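Local coordinates for putative endo-1,4-beta-xylanase (Bacteroides thetaiotaomicron VPI-5482, PDB 5MSX), which probably hydrolyses O-glycosidic bonds as a family 43 glycoside hydrolase, with a likely part in breaking down arabinose-containing plant pectin, at residues C[197-202]-C[214-219]; C[223-228]-C[245-250]. All coordinates share one frame; numbering follows the deposited sequence.

Contact 1 of 2, residues C[197-202]-C[214-219]; sequences EYSEGP and LYTIGG
T216 and E200 are joined by two hydrogen bonds that run in opposite directions. The backbone N of E200 donates to T216 OG1 (2.9 Å, 150° at the hydrogen), while T216 N donates to E200 O over 3.2 Å and nearly straight, at 165°. Beside this pair S199 OG gives its proton to T216 O at 2.8 Å, in the carbonyl plane and on a lone pair. The hydroxyl is put there by a first torsion of 173°, which turns OG away from the backbone N, and it also lies at the edge of the Y215 ring. A weaker polar contact, CA-H...O in type, joins P202 CA to L214 O at 3.4 Å.

Water extends the polar network. Water 1 takes the proton of T216 OG1 at 2.7 Å and donates to the carbonyls of Y198 and G218; water 2 joins Y198 O to G218 N, where the two segments are too far apart to bond directly.

In van der Waals contact, the T216 methyl CG2 lies 3.5 Å from E200 O.

E200, the predicted proton donor, turns away from the strand at CB, yet its CG stays 3.3 Å from T216 OG1. Y198 OH reaches E200 OE1 at 2.8 Å from above the carboxylate plane, and D154, predicted to tune the donor and orient it, lies beside it and accepts a bond from G201 N. Replacing T216 by a valine would probably leave E200 N and water 1 without their shared partner and let the backbone behind the glutamate shift.

Chemically, then, the end of strand 210-217 holds the hydroxyl of S199 and grips E200 by its N and O just behind the carboxylate, consistent with a second shell that positions a family 43 general acid.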
loop_
_atom_site.group_PDB
_atom_site.type_symbol
_atom_site.label_atom_id
_atom_site.label_comp_id
_atom_site.label_asym_id
_atom_site.label_seq_id
_atom_site.Cartn_x
_atom_site.Cartn_y
_atom_site.Cartn_z
ATOM N N GLU C 197 9.609 -14.622 -32.763
ATOM C CA GLU C 197 8.953 -15.901 -32.463
ATOM C C GLU C 197 8.381 -15.967 -31.057
ATOM O O GLU C 197 8.582 -15.049 -30.244
ATOM C CB GLU C 197 9.881 -17.090 -32.759
ATOM C CG GLU C 197 11.252 -17.106 -32.084
ATOM C CD GLU C 197 12.338 -16.380 -32.885
ATOM O OE1 GLU C 197 13.373 -17.001 -33.228
ATOM O OE2 GLU C 197 12.154 -15.182 -33.186
ATOM N N TYR C 198 7.612 -17.018 -30.784
ATOM C CA TYR C 198 7.045 -17.236 -29.467
ATOM C C TYR C 198 8.063 -16.977 -28.338
ATOM O O TYR C 198 9.172 -17.549 -28.328
ATOM C CB TYR C 198 6.513 -18.664 -29.324
ATOM C CG TYR C 198 6.011 -18.923 -27.929
ATOM C CD1 TYR C 198 4.882 -18.279 -27.452
ATOM C CD2 TYR C 198 6.713 -19.762 -27.051
ATOM C CE1 TYR C 198 4.435 -18.467 -26.150
ATOM C CE2 TYR C 198 6.278 -19.952 -25.748
ATOM C CZ TYR C 198 5.133 -19.316 -25.309
ATOM O OH TYR C 198 4.713 -19.525 -24.020
ATOM N N SER C 199 7.649 -16.176 -27.353
ATOM C CA SER C 199 8.510 -15.807 -26.232
ATOM C C SER C 199 7.828 -15.929 -24.887
ATOM O O SER C 199 6.603 -15.667 -24.735
ATOM C CB SER C 199 8.982 -14.358 -26.409
ATOM O OG SER C 199 9.682 -13.916 -25.248
ATOM N N GLU C 200 8.623 -16.311 -23.894
ATOM C CA GLU C 200 8.125 -16.419 -22.515
ATOM C C GLU C 200 9.228 -16.038 -21.528
ATOM O O GLU C 200 10.209 -15.423 -21.918
ATOM C CB GLU C 200 7.555 -17.825 -22.286
ATOM C CG GLU C 200 8.551 -18.971 -22.331
ATOM C CD GLU C 200 7.876 -20.366 -22.314
ATOM O OE1 GLU C 200 6.622 -20.440 -22.235
ATOM O OE2 GLU C 200 8.592 -21.398 -22.364
ATOM N N GLY C 201 9.052 -16.362 -20.257
ATOM C CA GLY C 201 10.093 -16.127 -19.252
ATOM C C GLY C 201 10.742 -14.746 -19.232
ATOM O O GLY C 201 11.959 -14.651 -19.125
ATOM N N PRO C 202 9.941 -13.675 -19.299
ATOM C CA PRO C 202 10.574 -12.333 -19.259
ATOM C C PRO C 202 11.387 -12.082 -17.973
ATOM O O PRO C 202 11.032 -12.549 -16.920
ATOM C CB PRO C 202 9.380 -11.374 -19.343
ATOM C CG PRO C 202 8.188 -12.186 -18.936
ATOM C CD PRO C 202 8.465 -13.596 -19.353
ATOM N N LEU C 214 14.772 -8.797 -21.110
ATOM C CA LEU C 214 15.261 -10.074 -21.631
ATOM C C LEU C 214 14.064 -10.974 -21.828
ATOM O O LEU C 214 13.194 -11.034 -20.953
ATOM C CB LEU C 214 16.216 -10.756 -20.612
ATOM C CG LEU C 214 17.633 -10.197 -20.402
ATOM C CD1 LEU C 214 17.647 -8.743 -19.990
ATOM C CD2 LEU C 214 18.333 -11.046 -19.350
ATOM N N TYR C 215 14.050 -11.699 -22.942
ATOM C CA TYR C 215 12.920 -12.527 -23.323
ATOM C C TYR C 215 13.431 -13.829 -23.975
ATOM O O TYR C 215 14.459 -13.828 -24.655
ATOM C CB TYR C 215 12.009 -11.713 -24.257
ATOM C CG TYR C 215 12.650 -11.278 -25.565
ATOM C CD1 TYR C 215 13.454 -10.151 -25.632
ATOM C CD2 TYR C 215 12.445 -12.003 -26.735
ATOM C CE1 TYR C 215 14.064 -9.777 -26.819
ATOM C CE2 TYR C 215 13.043 -11.625 -27.940
ATOM C CZ TYR C 215 13.845 -10.525 -27.979
ATOM O OH TYR C 215 14.443 -10.179 -29.170
ATOM N N THR C 216 12.747 -14.937 -23.741
ATOM C CA THR C 216 13.134 -16.205 -24.385
ATOM C C THR C 216 12.648 -16.292 -25.804
ATOM O O THR C 216 11.666 -15.633 -26.188
ATOM C CB THR C 216 12.638 -17.486 -23.647
ATOM O OG1 THR C 216 11.205 -17.679 -23.808
ATOM C CG2 THR C 216 13.038 -17.446 -22.207
ATOM N N ILE C 217 13.412 -17.060 -26.577
ATOM C CA ILE C 217 13.097 -17.496 -27.925
ATOM C C ILE C 217 13.320 -19.034 -27.980
ATOM O O ILE C 217 14.215 -19.544 -27.308
ATOM C CB ILE C 217 14.031 -16.743 -28.894
ATOM C CG1 ILE C 217 13.593 -15.279 -29.023
ATOM C CG2 ILE C 217 14.123 -17.393 -30.253
ATOM C CD1 ILE C 217 12.102 -15.085 -29.219
ATOM N N GLY C 218 12.524 -19.754 -28.781
ATOM C CA GLY C 218 12.648 -21.212 -28.908
ATOM C C GLY C 218 12.118 -21.940 -27.697
ATOM O O GLY C 218 11.386 -21.390 -26.869
ATOM N N GLY C 219 12.502 -23.201 -27.604
ATOM C CA GLY C 219 12.107 -24.086 -26.512
ATOM C C GLY C 219 12.986 -25.342 -26.574
ATOM O O GLY C 219 13.690 -25.553 -27.563
HETATM O O HOH W 1 10.380 -19.150 -25.942
HETATM O O HOH W 2 9.961 -19.516 -29.927
#

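Contact 2 of 2, residues C[223-228]-C[245-250]; sequences YQYAYV and IISTTN. With EDO (1,2-ethanediol), chain B.
Y225 O is gripped by two successive amides of 245-250: I246 N binds it at 2.9 Å (151° at the hydrogen), and S247 N reaches it more weakly at 3.4 Å. In return Y225 N donates to S247 O at 3.2 Å, with a weak second bond to S247 OG. A first torsion of 73° turns that hydroxyl back over its own backbone, to the edge of the Y225 ring and in its plane; its stronger partner is P258 O.

Further along, the extended Q224 side chain runs beside T248 and points the same way, so that NE2 donates to T248 OG1 (2.8 Å, 162°) nearly within its amide plane. Water 3 continues the join, donating to Y223 O and accepting from T249 N.

I246 CG2 meets the Y227 ring obliquely, 3.6 Å from CD1; I245 CD1 lies 4.2 Å from A226 CB. I245 N donates to O2 of a 1,2-ethanediol, probably from the crystallisation liquor, at 2.9 Å.

I246 and S247 thus both face Y225. This is a classic beta bulge, here joining the outermost strand 245-247 to strand 224-230 in a four-stranded antiparallel sheet, as in a blade of the five-bladed beta-propeller of family 43.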
loop_
_atom_site.group_PDB
_atom_site.type_symbol
_atom_site.label_atom_id
_atom_site.label_comp_id
_atom_site.label_asym_id
_atom_site.label_seq_id
_atom_site.Cartn_x
_atom_site.Cartn_y
_atom_site.Cartn_z
ATOM N N TYR C 223 16.094 -23.336 -26.755
ATOM C CA TYR C 223 15.877 -22.185 -25.859
ATOM C C TYR C 223 17.075 -21.214 -25.929
ATOM O O TYR C 223 18.237 -21.654 -25.899
ATOM C CB TYR C 223 15.730 -22.671 -24.431
ATOM C CG TYR C 223 14.422 -22.455 -23.715
ATOM C CD1 TYR C 223 13.677 -21.275 -23.892
ATOM C CD2 TYR C 223 13.981 -23.368 -22.763
ATOM C CE1 TYR C 223 12.509 -21.049 -23.173
ATOM C CE2 TYR C 223 12.811 -23.132 -22.017
ATOM C CZ TYR C 223 12.094 -21.963 -22.233
ATOM O OH TYR C 223 10.960 -21.682 -21.532
ATOM N N GLN C 224 16.784 -19.930 -26.122
ATOM C CA GLN C 224 17.758 -18.849 -26.035
ATOM C C GLN C 224 17.131 -17.662 -25.289
ATOM O O GLN C 224 15.884 -17.513 -25.236
ATOM C CB GLN C 224 18.178 -18.373 -27.410
ATOM C CG GLN C 224 18.753 -19.449 -28.312
ATOM C CD GLN C 224 18.996 -18.941 -29.732
ATOM O OE1 GLN C 224 18.081 -18.552 -30.404
ATOM N NE2 GLN C 224 20.230 -18.926 -30.158
ATOM N N TYR C 225 17.987 -16.842 -24.699
ATOM C CA TYR C 225 17.564 -15.512 -24.235
ATOM C C TYR C 225 18.139 -14.480 -25.187
ATOM O O TYR C 225 19.323 -14.522 -25.569
ATOM C CB TYR C 225 17.996 -15.226 -22.785
ATOM C CG TYR C 225 16.966 -15.493 -21.721
ATOM C CD1 TYR C 225 15.908 -14.621 -21.521
ATOM C CD2 TYR C 225 17.035 -16.632 -20.898
ATOM C CE1 TYR C 225 14.946 -14.849 -20.536
ATOM C CE2 TYR C 225 16.077 -16.875 -19.912
ATOM C CZ TYR C 225 15.033 -15.959 -19.725
ATOM O OH TYR C 225 14.060 -16.162 -18.758
ATOM N N ALA C 226 17.265 -13.541 -25.549
ATOM C CA ALA C 226 17.629 -12.330 -26.263
ATOM C C ALA C 226 17.214 -11.139 -25.415
ATOM O O ALA C 226 16.578 -11.314 -24.355
ATOM C CB ALA C 226 16.944 -12.306 -27.611
ATOM N N TYR C 227 17.587 -9.927 -25.829
ATOM C CA TYR C 227 17.221 -8.741 -25.055
ATOM C C TYR C 227 17.194 -7.469 -25.895
ATOM O O TYR C 227 17.691 -7.436 -27.009
ATOM C CB TYR C 227 18.122 -8.543 -23.818
ATOM C CG TYR C 227 19.399 -7.830 -24.109
ATOM C CD1 TYR C 227 20.400 -8.441 -24.858
ATOM C CD2 TYR C 227 19.628 -6.528 -23.657
ATOM C CE1 TYR C 227 21.596 -7.805 -25.129
ATOM C CE2 TYR C 227 20.824 -5.877 -23.943
ATOM C CZ TYR C 227 21.809 -6.532 -24.672
ATOM O OH TYR C 227 23.015 -5.908 -24.953
ATOM N N VAL C 228 16.515 -6.476 -25.323
ATOM C CA VAL C 228 16.476 -5.096 -25.761
ATOM C C VAL C 228 16.661 -4.167 -24.548
ATOM O O VAL C 228 16.551 -4.596 -23.378
ATOM C CB VAL C 228 15.145 -4.754 -26.494
ATOM C CG1 VAL C 228 15.035 -5.553 -27.773
ATOM C CG2 VAL C 228 13.901 -4.992 -25.629
ATOM N N ILE C 245 21.758 -11.829 -28.558
ATOM C CA ILE C 245 21.568 -13.169 -28.007
ATOM C C ILE C 245 22.530 -13.350 -26.836
ATOM O O ILE C 245 23.731 -13.389 -27.007
ATOM C CB ILE C 245 21.809 -14.278 -29.033
ATOM C CG1 ILE C 245 20.811 -14.168 -30.204
ATOM C CG2 ILE C 245 21.692 -15.644 -28.382
ATOM C CD1 ILE C 245 19.429 -14.713 -29.954
ATOM N N ILE C 246 21.985 -13.476 -25.643
ATOM C CA ILE C 246 22.830 -13.540 -24.470
ATOM C C ILE C 246 22.997 -14.937 -23.877
ATOM O O ILE C 246 23.922 -15.122 -23.136
ATOM C CB ILE C 246 22.472 -12.493 -23.414
ATOM C CG1 ILE C 246 21.071 -12.687 -22.874
ATOM C CG2 ILE C 246 22.638 -11.088 -23.997
ATOM C CD1 ILE C 246 20.642 -11.559 -21.966
ATOM N N SER C 247 22.122 -15.889 -24.190
ATOM C CA SER C 247 22.321 -17.286 -23.808
ATOM C C SER C 247 21.853 -18.164 -24.922
ATOM O O SER C 247 20.840 -17.871 -25.551
ATOM C CB SER C 247 21.622 -17.658 -22.500
ATOM O OG SER C 247 20.224 -17.749 -22.634
ATOM N N THR C 248 22.622 -19.209 -25.200
ATOM C CA THR C 248 22.333 -20.138 -26.285
ATOM C C THR C 248 23.105 -21.438 -26.051
ATOM O O THR C 248 24.074 -21.444 -25.301
ATOM C CB THR C 248 22.686 -19.527 -27.670
ATOM O OG1 THR C 248 22.160 -20.368 -28.696
ATOM C CG2 THR C 248 24.225 -19.382 -27.887
ATOM N N THR C 249 22.672 -22.530 -26.674
ATOM C CA THR C 249 23.377 -23.816 -26.580
ATOM C C THR C 249 24.886 -23.656 -26.841
ATOM O O THR C 249 25.292 -22.942 -27.764
ATOM C CB THR C 249 22.756 -24.865 -27.528
ATOM O OG1 THR C 249 21.467 -25.233 -27.019
ATOM C CG2 THR C 249 23.668 -26.146 -27.678
ATOM N N ASN C 250 25.690 -24.239 -25.949
ATOM C CA ASN C 250 27.148 -24.339 -26.117
ATOM C C ASN C 250 27.476 -25.835 -26.277
ATOM O O ASN C 250 27.540 -26.611 -25.285
ATOM C CB ASN C 250 27.854 -23.742 -24.920
ATOM C CG ASN C 250 29.374 -23.734 -25.080
ATOM O OD1 ASN C 250 29.964 -24.666 -25.632
ATOM N ND2 ASN C 250 30.009 -22.706 -24.545
HETATM C C1 EDO B . 23.994 -12.634 -33.027
HETATM O O1 EDO B . 25.203 -11.883 -33.047
HETATM C C2 EDO B . 23.119 -12.066 -31.937
HETATM O O2 EDO B . 23.784 -12.071 -30.663
HETATM O O HOH W 3 19.974 -22.740 -27.797
#

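Both contacts reach one antiparallel sheet, contact 1 from a loop, and strands 210-217 and 224-230 are neighbours in it; their centres lie about 9 Å apart. Each is largely buried, but contact 1 has an exposed end at E197 and Y198, whereas contact 2 has no fully exposed residue among those that touch. Contact 1 ties loop to strand through hydroxyls, waters and one backbone-to-backbone bond beside the predicted acid, while contact 2 pairs two strands mainly through backbone bonds. Tyrosines of 223-228 connect them. Y223 OH lies 2.5 Å from E200 OE2, a probable hydrogen bond though weak in geometry; Y225 OH probably bonds G201 O at 2.6 Å, and L214 packs on I246.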